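Local coordinates for Sn-glycerol-3-phosphate ABC transporter substrate-binding protein UspB (Mycobacterium tuberculosis, PDB 4MFI), which probably delivers glycerophosphocholine, for which it is specific, to an ABC transporter as its extracellular substrate-binding protein, at residues Q175-S178 / E179-E182; L227-E231 / P232-A236; K320-A323 / L324-I327. All coordinates share one frame; numbering follows the deposited sequence.

Interaction 1. Residues Q175-S178 / E179-E182; sequences QSWS and EFDE
Ser-176 is the N-cap of helix 177-191, where two side-chain acceptors, Ser-176 OG and Glu-179 OE1, take up the backbone N-H groups of Glu-179 and Gln-175. Ser-176 OG accepts from Glu-179 N at 2.9 Å; with chi1 at 66°, the hydroxyl sits between its own backbone N and carbonyl carbon, a position from which OG reaches the first turn. Glu-179 reaches back along the chain. Its CG is anti to the backbone N (chi1 -175°) and the chain stays extended beyond it, which carries Glu-179 OE1 to 2.8 Å from Gln-175 N. This second bond is almost straight, 173° at the hydrogen, and meets OE1 nearly end-on to its C-O bond. A classical capping box would return to Ser-176 N, but this lies 4.2 Å from Glu-179 OE1, and the carboxylate takes the N-H one residue earlier. Arg-172 forms a salt bridge with OE2, so both carboxylate oxygens are engaged and the rotation of the group is probably restrained. On the buried side, Trp-177 and Phe-180 run alongside each other, with Trp-177 CZ3 4.0 Å from Phe-180 CD2. Phe-180 also meets Phe-157 and His-198 edge-to-face. Asp-181, whose carboxylate binds Tyr-250 and Lys-248, is joined to the first turn by one water, which donates to Ser-178 O at 2.7 Å and to Asp-181 OD2 at 2.9 Å.

Interaction 2. Residues L227-E231 / P232-A236; sequences LTLTE and PATIA
The flat carboxylate of Glu-231 and the puckered ring of Pro-232 lie side by side at the N-terminus of helix 232-245. Pro-232 CD meets Glu-231 OE1 obliquely at 3.5 Å, about 40° out of the carboxylate plane, neither over a face nor in plane. Glu-231 is the N-cap, and a type I beta turn from Thr-228 leads into it. Its peptide carbonyl starts the helical bonding: Ile-235 N donates to Glu-231 O at 3.0 Å, nearly end-on to the carbonyl, while Thr-234 N gives the same oxygen a weak, strongly bent bond. The flat peptide carbonyl of Leu-229 meets carbon instead. Ile-235 CG1 lies 3.7 Å from Leu-229 O, close to the peptide plane, whereas Thr-234 CG2, 3.6 Å from Leu-229 O, comes from about 40° out of it; this buried acceptor has no polar partner in the model. Helix 409-427 packs against the turn, with Gln-417 OE1 accepting from Thr-230 N. Thr-234 has its hydroxyl beside the backbone N (chi1 -53°), which sends CG2 towards Leu-229 and turns OG1 towards the carbonyls of Thr-228 and Ala-220. Both are possible acceptors for its single proton; Thr-234 OG1 lies 2.9 Å from Thr-228 O.

Interaction 3. Residues K320-A323 / L324-I327; sequences KVNA and LKFI
Lys-325 lies back over the preceding turn of helix 317-330, between Val-321 and Asn-322, and forms the looser side of this local contact. Its CG is placed beside the backbone N (chi1 -72°), the root of an extended chain that carries NZ toward the helix start. Lys-325 CG passes 3.4 Å from Val-321 O, and further out Lys-325 CE reaches Val-321 CG1 at 3.7 Å, where the two side chains cross obliquely. Beside it, Asn-322 points the same way as the lysine. Asn-322 OD1 remains 3.8 Å from Lys-325 NZ, too long for a hydrogen bond, and it is the aliphatic stem that makes the close contacts. All three of these residues are partly exposed rather than open: Val-321 packs on Leu-120 and Gln-123 of helix 118-124, and Asn-322 on Leu-67.

The buried side of the helix is covered by the protein. Ala-323, Leu-324, Phe-326 and Ile-327 line it, and the side-chain carbons of Phe-326 and Ile-327 rest on one carbonyl: Ile-327 CG1 and Phe-326 CB each lie 3.4 Å from Ala-323 O. Their outer ends serve the surrounding core. The small Ala-323 sits on Val-97 of strand 97-101, as do Phe-326 and Ile-327, and Leu-324 packs on Leu-120 and Phe-121 of helix 118-124. The Phe-326 ring, with CG anti to the backbone N (chi1 178°), leaves the contact to meet Phe-60 edge-to-face and Phe-41 obliquely.

Four successive i to i+4 bonds hold both sides in one frame, among them Ile-327 N to Ala-323 O at 3.0 Å and Phe-326 N to Asn-322 O at 3.1 Å. The result is an amphipathic alpha-helix laid against the sheet of an alpha/beta lobe, as in the periplasmic binding protein fold.

The three contacts follow one another along the chain, each a local one. Interactions 1 and 2 are neighbours in space, both at the N-terminal ends of helices; their centres are 20 Å apart and their nearest atoms about 9 Å, without touching. Interaction 3, well inside its helix, lies across the centre of the chain from both, its centre 46 Å from that of interaction 1 and 42 Å from that of interaction 2. This separation is consistent with the two-lobed architecture of substrate-binding proteins, in which ligand is held in the cleft between lobes. Each contact is centred 23 to 24 Å from the chain's centre, and none can be assigned to the glycerophosphocholine site.

Interaction 1. Residues Q175-S178 / E179-E182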
loop_
_atom_site.group_PDB
_atom_site.type_symbol
_atom_site.label_atom_id
_atom_site.label_comp_id
_atom_site.label_asym_id
_atom_site.label_seq_id
_atom_site.Cartn_x
_atom_site.Cartn_y
_atom_site.Cartn_z
ATOM N N GLN A 175 15.430 -15.397 4.532
ATOM C CA GLN A 175 14.402 -16.387 4.221
ATOM C C GLN A 175 13.262 -16.351 5.226
ATOM O O GLN A 175 12.133 -16.739 4.920
ATOM C CB GLN A 175 15.024 -17.788 4.248
ATOM C CG GLN A 175 15.860 -18.148 3.027
ATOM C CD GLN A 175 15.002 -18.504 1.833
ATOM O OE1 GLN A 175 13.770 -18.534 1.922
ATOM N NE2 GLN A 175 15.643 -18.781 0.710
ATOM N N SER A 176 13.578 -15.922 6.443
ATOM C CA SER A 176 12.583 -15.766 7.494
ATOM C C SER A 176 12.994 -14.589 8.354
ATOM O O SER A 176 14.175 -14.213 8.389
ATOM C CB SER A 176 12.479 -17.033 8.357
ATOM O OG SER A 176 13.673 -17.262 9.096
ATOM N N TRP A 177 12.042 -14.012 9.072
ATOM C CA TRP A 177 12.396 -12.972 10.018
ATOM C C TRP A 177 13.316 -13.490 11.124
ATOM O O TRP A 177 14.193 -12.758 11.601
ATOM C CB TRP A 177 11.136 -12.297 10.570
ATOM C CG TRP A 177 10.575 -11.324 9.576
ATOM C CD1 TRP A 177 9.457 -11.482 8.802
ATOM C CD2 TRP A 177 11.140 -10.062 9.216
ATOM N NE1 TRP A 177 9.288 -10.376 7.989
ATOM C CE2 TRP A 177 10.310 -9.495 8.225
ATOM C CE3 TRP A 177 12.266 -9.350 9.640
ATOM C CZ2 TRP A 177 10.569 -8.244 7.656
ATOM C CZ3 TRP A 177 12.524 -8.112 9.074
ATOM C CH2 TRP A 177 11.679 -7.571 8.092
ATOM N N SER A 178 13.158 -14.757 11.507
ATOM C CA SER A 178 14.036 -15.332 12.517
ATOM C C SER A 178 15.470 -15.494 12.019
ATOM O O SER A 178 16.415 -15.279 12.780
ATOM C CB SER A 178 13.459 -16.637 13.061
ATOM O OG SER A 178 12.295 -16.355 13.815
ATOM N N GLU A 179 15.649 -15.835 10.743
ATOM C CA GLU A 179 16.999 -15.826 10.179
ATOM C C GLU A 179 17.581 -14.418 10.217
ATOM O O GLU A 179 18.744 -14.226 10.583
ATOM C CB GLU A 179 17.023 -16.351 8.742
ATOM C CG GLU A 179 18.451 -16.467 8.185
ATOM C CD GLU A 179 18.515 -16.764 6.697
ATOM O OE1 GLU A 179 17.696 -16.217 5.926
ATOM O OE2 GLU A 179 19.403 -17.552 6.291
ATOM N N PHE A 180 16.777 -13.423 9.845
ATOM C CA PHE A 180 17.267 -12.058 9.873
ATOM C C PHE A 180 17.683 -11.655 11.281
ATOM O O PHE A 180 18.700 -10.989 11.473
ATOM C CB PHE A 180 16.255 -11.052 9.338
ATOM C CG PHE A 180 16.815 -9.669 9.301
ATOM C CD1 PHE A 180 17.885 -9.390 8.465
ATOM C CD2 PHE A 180 16.344 -8.671 10.147
ATOM C CE1 PHE A 180 18.479 -8.136 8.444
ATOM C CE2 PHE A 180 16.925 -7.398 10.123
ATOM C CZ PHE A 180 17.998 -7.138 9.271
ATOM N N ASP A 181 16.891 -12.059 12.263
ATOM C CA ASP A 181 17.191 -11.736 13.651
ATOM C C ASP A 181 18.522 -12.355 14.093
ATOM O O ASP A 181 19.259 -11.773 14.902
ATOM C CB ASP A 181 16.035 -12.192 14.537
ATOM C CG ASP A 181 16.265 -11.877 15.991
ATOM O OD1 ASP A 181 16.139 -10.691 16.359
ATOM O OD2 ASP A 181 16.573 -12.816 16.760
ATOM N N GLU A 182 18.853 -13.514 13.537
ATOM C CA GLU A 182 20.152 -14.123 13.778
ATOM C C GLU A 182 21.274 -13.309 13.121
ATOM O O GLU A 182 22.336 -13.115 13.722
ATOM C CB GLU A 182 20.143 -15.571 13.275
ATOM C CG GLU A 182 21.335 -16.396 13.690
ATOM C CD GLU A 182 21.412 -16.604 15.181
ATOM O OE1 GLU A 182 22.544 -16.636 15.709
ATOM O OE2 GLU A 182 20.347 -16.740 15.825
HETATM O O HOH W 1 16.313 -15.431 15.475
#

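Interaction 2. Residues L227-E231 / P232-A236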
loop_
_atom_site.group_PDB
_atom_site.type_symbol
_atom_site.label_atom_id
_atom_site.label_comp_id
_atom_site.label_asym_id
_atom_site.label_seq_id
_atom_site.Cartn_x
_atom_site.Cartn_y
_atom_site.Cartn_z
ATOM N N LEU A 227 -10.654 -8.482 16.693
ATOM C CA LEU A 227 -9.321 -7.977 17.002
ATOM C C LEU A 227 -8.458 -9.068 17.631
ATOM O O LEU A 227 -8.935 -9.870 18.446
ATOM C CB LEU A 227 -9.416 -6.745 17.897
ATOM C CG LEU A 227 -10.217 -5.575 17.306
ATOM C CD1 LEU A 227 -10.321 -4.440 18.302
ATOM C CD2 LEU A 227 -9.599 -5.081 16.015
ATOM N N THR A 228 -7.191 -9.117 17.231
ATOM C CA THR A 228 -6.302 -10.206 17.638
ATOM C C THR A 228 -4.931 -9.688 18.074
ATOM O O THR A 228 -3.949 -10.429 18.059
ATOM C CB THR A 228 -6.139 -11.276 16.518
ATOM O OG1 THR A 228 -5.699 -10.662 15.300
ATOM C CG2 THR A 228 -7.452 -11.994 16.253
ATOM N N LEU A 229 -4.866 -8.420 18.469
ATOM C CA LEU A 229 -3.619 -7.844 18.956
ATOM C C LEU A 229 -3.115 -8.537 20.222
ATOM O O LEU A 229 -1.910 -8.580 20.473
ATOM C CB LEU A 229 -3.788 -6.350 19.227
ATOM C CG LEU A 229 -3.833 -5.454 17.995
ATOM C CD1 LEU A 229 -4.378 -4.101 18.363
ATOM C CD2 LEU A 229 -2.442 -5.301 17.395
ATOM N N THR A 230 -4.028 -9.074 21.026
ATOM C CA THR A 230 -3.620 -9.685 22.287
ATOM C C THR A 230 -3.453 -11.198 22.195
ATOM O O THR A 230 -3.198 -11.863 23.209
ATOM C CB THR A 230 -4.607 -9.353 23.411
ATOM O OG1 THR A 230 -5.925 -9.765 23.025
ATOM C CG2 THR A 230 -4.601 -7.850 23.694
ATOM N N GLU A 231 -3.608 -11.754 20.994
ATOM C CA GLU A 231 -3.383 -13.184 20.808
ATOM C C GLU A 231 -1.891 -13.488 20.905
ATOM O O GLU A 231 -1.064 -12.647 20.552
ATOM C CB GLU A 231 -3.960 -13.655 19.470
ATOM C CG GLU A 231 -5.484 -13.504 19.364
ATOM C CD GLU A 231 -6.239 -14.281 20.428
ATOM O OE1 GLU A 231 -5.782 -15.377 20.799
ATOM O OE2 GLU A 231 -7.303 -13.800 20.892
ATOM N N PRO A 232 -1.539 -14.688 21.396
ATOM C CA PRO A 232 -0.126 -14.988 21.658
ATOM C C PRO A 232 0.807 -14.795 20.460
ATOM O O PRO A 232 1.916 -14.290 20.651
ATOM C CB PRO A 232 -0.157 -16.462 22.079
ATOM C CG PRO A 232 -1.518 -16.656 22.650
ATOM C CD PRO A 232 -2.432 -15.761 21.873
ATOM N N ALA A 233 0.389 -15.170 19.253
ATOM C CA ALA A 233 1.279 -15.022 18.103
ATOM C C ALA A 233 1.558 -13.553 17.782
ATOM O O ALA A 233 2.668 -13.193 17.389
ATOM C CB ALA A 233 0.728 -15.747 16.888
ATOM N N THR A 234 0.556 -12.700 17.967
ATOM C CA THR A 234 0.724 -11.277 17.705
ATOM C C THR A 234 1.630 -10.633 18.744
ATOM O O THR A 234 2.509 -9.831 18.415
ATOM C CB THR A 234 -0.625 -10.570 17.692
ATOM O OG1 THR A 234 -1.488 -11.265 16.785
ATOM C CG2 THR A 234 -0.462 -9.117 17.244
ATOM N N ILE A 235 1.420 -10.982 20.008
ATOM C CA ILE A 235 2.301 -10.495 21.063
ATOM C C ILE A 235 3.746 -10.957 20.820
ATOM O O ILE A 235 4.693 -10.191 21.012
ATOM C CB ILE A 235 1.789 -10.909 22.459
ATOM C CG1 ILE A 235 0.495 -10.144 22.775
ATOM C CG2 ILE A 235 2.851 -10.647 23.529
ATOM C CD1 ILE A 235 -0.158 -10.541 24.051
ATOM N N ALA A 236 3.918 -12.194 20.361
ATOM C CA ALA A 236 5.251 -12.702 20.045
ATOM C C ALA A 236 5.918 -11.903 18.923
ATOM O O ALA A 236 7.106 -11.583 19.009
ATOM C CB ALA A 236 5.193 -14.178 19.700
#

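Interaction 3. Residues K320-A323 / L324-I327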
loop_
_atom_site.group_PDB
_atom_site.type_symbol
_atom_site.label_atom_id
_atom_site.label_comp_id
_atom_site.label_asym_id
_atom_site.label_seq_id
_atom_site.Cartn_x
_atom_site.Cartn_y
_atom_site.Cartn_z
ATOM N N LYS A 320 -22.107 6.837 -14.756
ATOM C CA LYS A 320 -21.377 5.735 -14.123
ATOM C C LYS A 320 -20.697 4.847 -15.162
ATOM O O LYS A 320 -19.541 4.444 -14.990
ATOM C CB LYS A 320 -22.296 4.888 -13.235
ATOM C CG LYS A 320 -22.742 5.591 -11.977
ATOM C CD LYS A 320 -23.568 4.677 -11.097
ATOM C CE LYS A 320 -24.076 5.444 -9.895
ATOM N NZ LYS A 320 -24.985 4.632 -9.046
ATOM N N VAL A 321 -21.419 4.536 -16.235
ATOM C CA VAL A 321 -20.854 3.744 -17.315
ATOM C C VAL A 321 -19.630 4.448 -17.900
ATOM O O VAL A 321 -18.586 3.824 -18.084
ATOM C CB VAL A 321 -21.902 3.470 -18.405
ATOM C CG1 VAL A 321 -21.257 2.858 -19.638
ATOM C CG2 VAL A 321 -22.976 2.548 -17.854
ATOM N N ASN A 322 -19.744 5.744 -18.174
ATOM C CA ASN A 322 -18.612 6.476 -18.747
ATOM C C ASN A 322 -17.424 6.539 -17.796
ATOM O O ASN A 322 -16.268 6.431 -18.216
ATOM C CB ASN A 322 -19.029 7.882 -19.177
ATOM C CG ASN A 322 -19.991 7.867 -20.341
ATOM O OD1 ASN A 322 -20.018 6.917 -21.126
ATOM N ND2 ASN A 322 -20.789 8.924 -20.466
ATOM N N ALA A 323 -17.717 6.709 -16.513
ATOM C CA ALA A 323 -16.677 6.731 -15.495
ATOM C C ALA A 323 -15.912 5.406 -15.465
ATOM O O ALA A 323 -14.676 5.395 -15.373
ATOM C CB ALA A 323 -17.278 7.050 -14.136
ATOM N N LEU A 324 -16.633 4.289 -15.563
ATOM C CA LEU A 324 -15.968 2.989 -15.566
ATOM C C LEU A 324 -15.167 2.753 -16.845
ATOM O O LEU A 324 -14.089 2.158 -16.799
ATOM C CB LEU A 324 -16.951 1.836 -15.326
ATOM C CG LEU A 324 -16.241 0.476 -15.283
ATOM C CD1 LEU A 324 -15.248 0.418 -14.116
ATOM C CD2 LEU A 324 -17.203 -0.685 -15.221
ATOM N N LYS A 325 -15.685 3.214 -17.983
ATOM C CA LYS A 325 -14.912 3.134 -19.224
ATOM C C LYS A 325 -13.558 3.817 -19.049
ATOM O O LYS A 325 -12.521 3.300 -19.489
ATOM C CB LYS A 325 -15.672 3.780 -20.382
ATOM C CG LYS A 325 -16.866 2.976 -20.860
ATOM C CD LYS A 325 -17.674 3.767 -21.885
ATOM C CE LYS A 325 -18.835 2.958 -22.430
ATOM N NZ LYS A 325 -19.700 3.777 -23.325
ATOM N N PHE A 326 -13.564 4.979 -18.402
ATOM C CA PHE A 326 -12.318 5.684 -18.130
ATOM C C PHE A 326 -11.406 4.892 -17.199
ATOM O O PHE A 326 -10.222 4.693 -17.494
ATOM C CB PHE A 326 -12.588 7.070 -17.538
ATOM C CG PHE A 326 -11.335 7.826 -17.198
ATOM C CD1 PHE A 326 -10.571 8.410 -18.200
ATOM C CD2 PHE A 326 -10.908 7.929 -15.880
ATOM C CE1 PHE A 326 -9.413 9.097 -17.894
ATOM C CE2 PHE A 326 -9.747 8.618 -15.564
ATOM C CZ PHE A 326 -8.999 9.205 -16.574
ATOM N N ILE A 327 -11.954 4.451 -16.071
ATOM C CA ILE A 327 -11.169 3.717 -15.085
ATOM C C ILE A 327 -10.580 2.448 -15.686
ATOM O O ILE A 327 -9.397 2.169 -15.494
ATOM C CB ILE A 327 -12.017 3.363 -13.848
ATOM C CG1 ILE A 327 -12.343 4.626 -13.052
ATOM C CG2 ILE A 327 -11.287 2.374 -12.957
ATOM C CD1 ILE A 327 -13.350 4.387 -11.955
#